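Local coordinates for protein LEOA (Escherichia coli, PDB 4AUR) that probably binds and hydrolyses GTP as a bacterial member of the dynamin family, with a GTPase domain joined to a long helical domain, at residues Q338-S341 / Q342-P345; R352-M355 / D356-G360; V366-K369 / L370-R373. All coordinates share one frame; numbering follows the deposited sequence.

Interaction 1: residues Q338-S341 / Q342-P345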
loop_
_atom_site.group_PDB
_atom_site.type_symbol
_atom_site.label_atom_id
_atom_site.label_comp_id
_atom_site.label_asym_id
_atom_site.label_seq_id
_atom_site.Cartn_x
_atom_site.Cartn_y
_atom_site.Cartn_z
ATOM N N GLN A 338 -19.061 -60.987 14.945
ATOM C CA GLN A 338 -18.971 -62.060 13.982
ATOM C C GLN A 338 -18.329 -63.283 14.620
ATOM O O GLN A 338 -18.932 -64.353 14.632
ATOM C CB GLN A 338 -18.200 -61.600 12.743
ATOM C CG GLN A 338 -17.710 -62.716 11.816
ATOM C CD GLN A 338 -18.828 -63.608 11.281
ATOM O OE1 GLN A 338 -18.749 -64.840 11.371
ATOM N NE2 GLN A 338 -19.876 -62.990 10.722
ATOM N N LEU A 339 -17.120 -63.120 15.149
ATOM C CA LEU A 339 -16.432 -64.176 15.903
ATOM C C LEU A 339 -17.284 -64.763 17.037
ATOM O O LEU A 339 -17.280 -65.981 17.272
ATOM C CB LEU A 339 -15.112 -63.663 16.482
ATOM C CG LEU A 339 -13.921 -63.470 15.541
ATOM C CD1 LEU A 339 -12.806 -62.758 16.261
ATOM C CD2 LEU A 339 -13.398 -64.779 15.000
HETATM N N MSE A 340 -18.033 -63.922 17.736
HETATM C CA MSE A 340 -18.838 -64.447 18.836
HETATM C C MSE A 340 -19.991 -65.305 18.305
HETATM O O MSE A 340 -20.306 -66.329 18.874
HETATM C CB MSE A 340 -19.296 -63.340 19.814
HETATM C CG MSE A 340 -18.212 -62.711 20.699
HETATM SE SE MSE A 340 -17.241 -64.035 21.780
HETATM C CE MSE A 340 -18.472 -64.109 23.324
ATOM N N SER A 341 -20.624 -64.923 17.211
ATOM C CA SER A 341 -21.741 -65.715 16.699
ATOM C C SER A 341 -21.273 -67.018 16.029
ATOM O O SER A 341 -22.053 -67.949 15.826
ATOM C CB SER A 341 -22.551 -64.898 15.703
ATOM O OG SER A 341 -21.797 -64.761 14.518
ATOM N N GLN A 342 -20.002 -67.070 15.671
ATOM C CA GLN A 342 -19.421 -68.281 15.170
ATOM C C GLN A 342 -19.159 -69.223 16.307
ATOM O O GLN A 342 -19.193 -70.439 16.131
ATOM C CB GLN A 342 -18.101 -67.999 14.481
ATOM C CG GLN A 342 -18.237 -67.547 13.054
ATOM C CD GLN A 342 -16.895 -67.536 12.378
ATOM O OE1 GLN A 342 -16.162 -68.527 12.401
ATOM N NE2 GLN A 342 -16.553 -66.408 11.779
ATOM N N LEU A 343 -18.860 -68.666 17.468
ATOM C CA LEU A 343 -18.477 -69.480 18.604
ATOM C C LEU A 343 -19.662 -70.163 19.211
ATOM O O LEU A 343 -19.605 -71.354 19.474
ATOM C CB LEU A 343 -17.802 -68.643 19.684
ATOM C CG LEU A 343 -17.415 -69.387 20.968
ATOM C CD1 LEU A 343 -16.613 -70.659 20.716
ATOM C CD2 LEU A 343 -16.613 -68.468 21.868
ATOM N N ARG A 344 -20.741 -69.424 19.442
ATOM C CA ARG A 344 -21.797 -69.940 20.312
ATOM C C ARG A 344 -22.473 -71.238 19.829
ATOM O O ARG A 344 -22.942 -72.009 20.663
ATOM C CB ARG A 344 -22.820 -68.855 20.685
ATOM C CG ARG A 344 -23.793 -68.403 19.594
ATOM C CD ARG A 344 -24.811 -67.394 20.162
ATOM N NE ARG A 344 -24.167 -66.267 20.876
ATOM C CZ ARG A 344 -23.832 -65.084 20.339
ATOM N NH1 ARG A 344 -24.076 -64.796 19.053
ATOM N NH2 ARG A 344 -23.244 -64.170 21.106
ATOM N N PRO A 345 -22.489 -71.508 18.508
ATOM C CA PRO A 345 -23.126 -72.746 18.072
ATOM C C PRO A 345 -22.214 -73.974 17.987
ATOM O O PRO A 345 -22.669 -75.037 17.642
ATOM C CB PRO A 345 -23.667 -72.391 16.671
ATOM C CG PRO A 345 -23.206 -70.997 16.356
ATOM C CD PRO A 345 -22.157 -70.649 17.362
#

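Interaction 2: residues R352-M355 / D356-G360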
loop_
_atom_site.group_PDB
_atom_site.type_symbol
_atom_site.label_atom_id
_atom_site.label_comp_id
_atom_site.label_asym_id
_atom_site.label_seq_id
_atom_site.Cartn_x
_atom_site.Cartn_y
_atom_site.Cartn_z
ATOM N N ARG A 352 -11.265 -76.911 17.333
ATOM C CA ARG A 352 -9.935 -76.793 16.797
ATOM C C ARG A 352 -10.011 -76.098 15.465
ATOM O O ARG A 352 -9.320 -75.120 15.245
ATOM C CB ARG A 352 -9.262 -78.167 16.707
ATOM C CG ARG A 352 -7.971 -78.238 15.907
ATOM C CD ARG A 352 -6.893 -77.253 16.347
ATOM N NE ARG A 352 -5.725 -77.451 15.490
ATOM C CZ ARG A 352 -4.733 -78.319 15.709
ATOM N NH1 ARG A 352 -4.707 -79.084 16.795
ATOM N NH2 ARG A 352 -3.743 -78.409 14.832
ATOM N N PRO A 353 -10.880 -76.557 14.563
ATOM C CA PRO A 353 -10.944 -75.769 13.326
ATOM C C PRO A 353 -11.119 -74.292 13.599
ATOM O O PRO A 353 -10.549 -73.481 12.893
ATOM C CB PRO A 353 -12.176 -76.314 12.617
ATOM C CG PRO A 353 -12.352 -77.681 13.143
ATOM C CD PRO A 353 -11.747 -77.740 14.518
ATOM N N PHE A 354 -11.899 -73.952 14.617
ATOM C CA PHE A 354 -12.196 -72.573 14.929
ATOM C C PHE A 354 -10.969 -71.823 15.389
ATOM O O PHE A 354 -10.693 -70.770 14.875
ATOM C CB PHE A 354 -13.278 -72.462 15.985
ATOM C CG PHE A 354 -13.520 -71.048 16.451
ATOM C CD1 PHE A 354 -14.213 -70.156 15.656
ATOM C CD2 PHE A 354 -13.051 -70.616 17.687
ATOM C CE1 PHE A 354 -14.448 -68.868 16.079
ATOM C CE2 PHE A 354 -13.268 -69.315 18.106
ATOM C CZ PHE A 354 -13.971 -68.438 17.299
HETATM N N MSE A 355 -10.232 -72.376 16.342
HETATM C CA MSE A 355 -9.017 -71.761 16.835
HETATM C C MSE A 355 -8.001 -71.580 15.727
HETATM O O MSE A 355 -7.307 -70.561 15.664
HETATM C CB MSE A 355 -8.414 -72.653 17.910
HETATM C CG MSE A 355 -9.305 -72.813 19.128
HETATM SE SE MSE A 355 -8.657 -74.182 20.425
HETATM C CE MSE A 355 -6.740 -74.206 19.996
ATOM N N ASP A 356 -7.874 -72.574 14.853
ATOM C CA ASP A 356 -6.870 -72.520 13.781
ATOM C C ASP A 356 -7.154 -71.413 12.769
ATOM O O ASP A 356 -6.238 -70.744 12.250
ATOM C CB ASP A 356 -6.842 -73.828 12.991
ATOM C CG ASP A 356 -5.752 -74.777 13.425
ATOM O OD1 ASP A 356 -4.718 -74.367 13.981
ATOM O OD2 ASP A 356 -5.947 -75.981 13.160
ATOM N N ASP A 357 -8.432 -71.268 12.460
ATOM C CA ASP A 357 -8.831 -70.553 11.272
ATOM C C ASP A 357 -9.259 -69.155 11.603
ATOM O O ASP A 357 -9.181 -68.292 10.744
ATOM C CB ASP A 357 -9.940 -71.332 10.546
ATOM C CG ASP A 357 -9.415 -72.642 9.897
ATOM O OD1 ASP A 357 -8.217 -72.698 9.543
ATOM O OD2 ASP A 357 -10.190 -73.608 9.750
ATOM N N GLU A 358 -9.644 -68.913 12.853
ATOM C CA GLU A 358 -10.107 -67.612 13.260
ATOM C C GLU A 358 -9.263 -66.864 14.279
ATOM O O GLU A 358 -9.214 -65.636 14.227
ATOM C CB GLU A 358 -11.506 -67.759 13.759
ATOM C CG GLU A 358 -12.469 -68.185 12.657
ATOM C CD GLU A 358 -12.774 -67.053 11.702
ATOM O OE1 GLU A 358 -12.013 -66.080 11.693
ATOM O OE2 GLU A 358 -13.781 -67.113 10.977
ATOM N N LEU A 359 -8.569 -67.596 15.152
ATOM C CA LEU A 359 -7.793 -67.052 16.261
ATOM C C LEU A 359 -6.301 -67.245 16.139
ATOM O O LEU A 359 -5.522 -66.355 16.459
ATOM C CB LEU A 359 -8.213 -67.777 17.532
ATOM C CG LEU A 359 -9.589 -67.421 18.107
ATOM C CD1 LEU A 359 -10.151 -68.495 19.027
ATOM C CD2 LEU A 359 -9.463 -66.135 18.887
ATOM N N GLY A 360 -5.895 -68.442 15.748
ATOM C CA GLY A 360 -4.482 -68.776 15.586
ATOM C C GLY A 360 -4.097 -69.674 16.724
ATOM O O GLY A 360 -4.460 -69.389 17.829
#

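Interaction 3: residues V366-K369 / L370-R373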
loop_
_atom_site.group_PDB
_atom_site.type_symbol
_atom_site.label_atom_id
_atom_site.label_comp_id
_atom_site.label_asym_id
_atom_site.label_seq_id
_atom_site.Cartn_x
_atom_site.Cartn_y
_atom_site.Cartn_z
ATOM N N VAL A 366 -2.734 -69.149 21.875
ATOM C CA VAL A 366 -3.815 -68.727 20.995
ATOM C C VAL A 366 -3.843 -67.223 20.887
ATOM O O VAL A 366 -3.517 -66.539 21.849
ATOM C CB VAL A 366 -5.189 -69.176 21.518
ATOM C CG1 VAL A 366 -6.183 -69.247 20.380
ATOM C CG2 VAL A 366 -5.094 -70.532 22.160
ATOM N N GLY A 367 -4.214 -66.729 19.708
ATOM C CA GLY A 367 -4.510 -65.321 19.494
ATOM C C GLY A 367 -3.778 -64.611 18.354
ATOM O O GLY A 367 -4.128 -63.496 18.001
ATOM N N PHE A 368 -2.753 -65.223 17.788
ATOM C CA PHE A 368 -1.901 -64.517 16.840
ATOM C C PHE A 368 -2.655 -64.083 15.603
ATOM O O PHE A 368 -2.380 -63.015 15.094
ATOM C CB PHE A 368 -0.711 -65.397 16.414
ATOM C CG PHE A 368 0.318 -64.683 15.601
ATOM C CD1 PHE A 368 1.081 -63.685 16.161
ATOM C CD2 PHE A 368 0.515 -65.006 14.286
ATOM C CE1 PHE A 368 2.029 -63.009 15.433
ATOM C CE2 PHE A 368 1.459 -64.329 13.529
ATOM C CZ PHE A 368 2.223 -63.327 14.108
ATOM N N LYS A 369 -3.588 -64.899 15.114
ATOM C CA LYS A 369 -4.256 -64.601 13.852
ATOM C C LYS A 369 -5.258 -63.471 14.025
ATOM O O LYS A 369 -5.480 -62.681 13.117
ATOM C CB LYS A 369 -4.975 -65.827 13.300
ATOM C CG LYS A 369 -5.355 -65.709 11.833
ATOM C CD LYS A 369 -5.905 -67.015 11.284
ATOM C CE LYS A 369 -5.984 -67.003 9.760
ATOM N NZ LYS A 369 -6.291 -68.370 9.226
ATOM N N LEU A 370 -5.883 -63.424 15.186
ATOM C CA LEU A 370 -6.803 -62.379 15.524
ATOM C C LEU A 370 -6.031 -61.100 15.711
ATOM O O LEU A 370 -6.410 -60.052 15.213
ATOM C CB LEU A 370 -7.482 -62.713 16.828
ATOM C CG LEU A 370 -8.537 -61.715 17.234
ATOM C CD1 LEU A 370 -9.576 -61.621 16.132
ATOM C CD2 LEU A 370 -9.172 -62.163 18.522
ATOM N N HIS A 371 -4.943 -61.189 16.446
ATOM C CA HIS A 371 -4.119 -60.044 16.721
ATOM C C HIS A 371 -3.709 -59.319 15.424
ATOM O O HIS A 371 -3.921 -58.124 15.251
ATOM C CB HIS A 371 -2.910 -60.502 17.521
ATOM C CG HIS A 371 -1.777 -59.545 17.496
ATOM N ND1 HIS A 371 -1.768 -58.388 18.245
ATOM C CD2 HIS A 371 -0.604 -59.576 16.829
ATOM C CE1 HIS A 371 -0.632 -57.746 18.040
ATOM N NE2 HIS A 371 0.092 -58.441 17.178
ATOM N N LEU A 372 -3.165 -60.063 14.487
ATOM C CA LEU A 372 -2.773 -59.481 13.229
ATOM C C LEU A 372 -3.920 -58.840 12.531
ATOM O O LEU A 372 -3.694 -57.905 11.794
ATOM C CB LEU A 372 -2.240 -60.531 12.272
ATOM C CG LEU A 372 -0.960 -61.205 12.669
ATOM C CD1 LEU A 372 -0.514 -62.024 11.480
ATOM C CD2 LEU A 372 0.077 -60.181 13.085
ATOM N N ARG A 373 -5.135 -59.353 12.676
ATOM C CA ARG A 373 -6.215 -58.726 11.930
ATOM C C ARG A 373 -6.761 -57.487 12.628
ATOM O O ARG A 373 -7.028 -56.499 11.990
ATOM C CB ARG A 373 -7.286 -59.701 11.431
ATOM C CG ARG A 373 -8.067 -60.455 12.452
ATOM C CD ARG A 373 -8.924 -61.511 11.756
ATOM N NE ARG A 373 -9.900 -60.893 10.868
ATOM C CZ ARG A 373 -11.218 -61.055 10.924
ATOM N NH1 ARG A 373 -11.796 -61.847 11.825
ATOM N NH2 ARG A 373 -11.974 -60.416 10.038
#

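Interaction 1: residues Q338-S341 / Q342-P345
Gln-338 and Gln-342 meet one helical turn apart, in side chain as well as backbone. The backbone N of Gln-342 donates to Gln-338 O over 3.1 Å, and the amide NE2 of Gln-342 reaches Gln-338 OE1 at 2.7 Å. That second bond arrives on a lone pair of OE1, yet the amide planes are turned 55° apart and OE1 lies somewhat out of the Gln-342 amide plane, so the two amides are not coplanar. Gln-338 gets there by a bend: CG is anti to its backbone N (chi1 164°) and the chain then folds at chi2, which carries OE1 over to its neighbour. NE2 of Gln-342 also donates to Glu-358 OE2 on helix 351-359. Leu-339 contributes its carbonyl, weakly bonded to the N of Leu-343, while its side chain turns from the following residues to pack on Glu-358 and Leu-370. At Met-340, a selenomethionine, O accepts the N of Arg-344 at 3.2 Å. Met-340 SE comes within 4.5 Å of Leu-343 CD2, a loose apolar contact, and the side chain itself packs on helix 489-518. Ser-341 turns its hydroxyl back along the helix: OG donates to Gln-338 O over 2.9 Å, giving that carbonyl two donors. The Arg-344 guanidinium folds back with one face over Met-340 O and runs alongside Ser-341. Pro-345 has no N-H to offer Ser-341 O, so the i to i+4 series cannot continue there. A serine hydroxyl bonded to a carbonyl of the preceding turn is common in helices; here it accompanies an i to i+4 glutamine pair near the C-terminal end of the long helix 275-343, in the dynamin-like helical domain.

Interaction 2: residues R352-M355 / D356-G360
Between Arg-352 and Asp-356 the backbone is regular helix, Asp-356 N lying 3.0 Å from Arg-352 O, but by Met-355 it widens into a pi-type turn in which Met-355 O accepts from both Leu-359 N and Gly-360 N. The evidence for the shared acceptor is in the directions: the Leu-359 bond comes from above the carbonyl plane, whereas Gly-360 N lies nearly on the line of the C=O. The Arg-352 and Asp-356 side chains form a salt bridge, NE to OD2 at 2.8 Å and nearly straight (167°). OD2 sits at the guanidinium edge, close to its plane, but the carboxylate is met from above its own plane, and the two flat groups stand 82° apart. A bend at chi2 of Arg-352 brings NE over Asp-356, while NH1 turns to the carbonyls of Ala-470 and Pro-472, tying the helix to that loop. Phe-354 has CG anti to its backbone N (chi1 174°), which sends the ring onward, toward the C-terminal end of the helix. Phe-354 CE1 lies 3.9 Å from Glu-358 CB, and CE2 meets Leu-359 CD1, both approaches oblique to the ring. Leu-503 and Ile-507 of helix 489-518 pack against the same ring, and the Glu-358 carboxylate bonds to Gln-342. Gly-360 then leaves helical angles with positive phi, a conformation glycine adopts readily. A pi-type turn followed by a positive-phi glycine is a recognised way for a helix to finish, used here in the short helix 351-359 between two long helices of the dynamin-like helical domain.

Interaction 3: residues V366-K369 / L370-R373
Phe-368 and Leu-372 face each other across the first turn of helix 368-408, a helix N-terminus with Gly-367 at the N-cap position, within the dynamin-like helical domain. Two backbone bonds establish the turn. His-371 N donates to Gly-367 O over 2.9 Å, and Leu-372 N to Phe-368 O over 3.1 Å, both close to straight. The following bond, Arg-373 N to Lys-369 O, is weak. Gly-367 takes backbone angles with positive phi, at which a CB would press on the preceding carbonyl oxygen. Having no side chain, it cannot offer a polar group to the first N-H groups of the helix; the carbonyl of Leu-359, on the preceding helix, is probably bonded to the N of both Lys-369 and Leu-370. The apolar contact is a CH-pi interaction: Leu-372 CG lies 4.2 Å from the centroid of the Phe-368 ring, only 17° off the ring normal, and thus over a face. Its methyl groups extend the contact, with CD1 at 3.7 Å from Phe-368 CE2 and CD2 nearer CZ. The ring is carried there because Phe-368 CG is anti to its backbone N (chi1 -172°), which lays it along the helix toward the next turn. The buried Leu-370 leads away from its own turn and packs on Leu-359. Among the polar side chains, Lys-369 is fully extended, and its NZ forms a weak hydrogen bond with Asp-357 O. The His-371 ring stacks with Trp-457, and Phe-368 O lies at its edge, near the ring plane. Arg-373 has its CG between backbone N and carbonyl carbon, which sets this CG 3.5 Å from Lys-369 O.

In the fold
The three turns follow one another along the chain, with their centres about 65 to 74 Å from the centre of the chain, in the dynamin-like helical domain. Interaction 2 is the most buried; interactions 1 and 3 are mixed, with more exposed residues. Interactions 1 and 2 are joined by side chains, polar and apolar, which tie helix 275-343 to helix 351-359. Between 2 and 3 the join is mainly by backbone bonds, and interactions 1 and 3 meet through an apolar leucine contact. The chemistry shifts from paired amides, to a salt bridge and, well apart from it on the same helix, an aromatic-aliphatic contact, and finally to a CH-pi contact at a helix start.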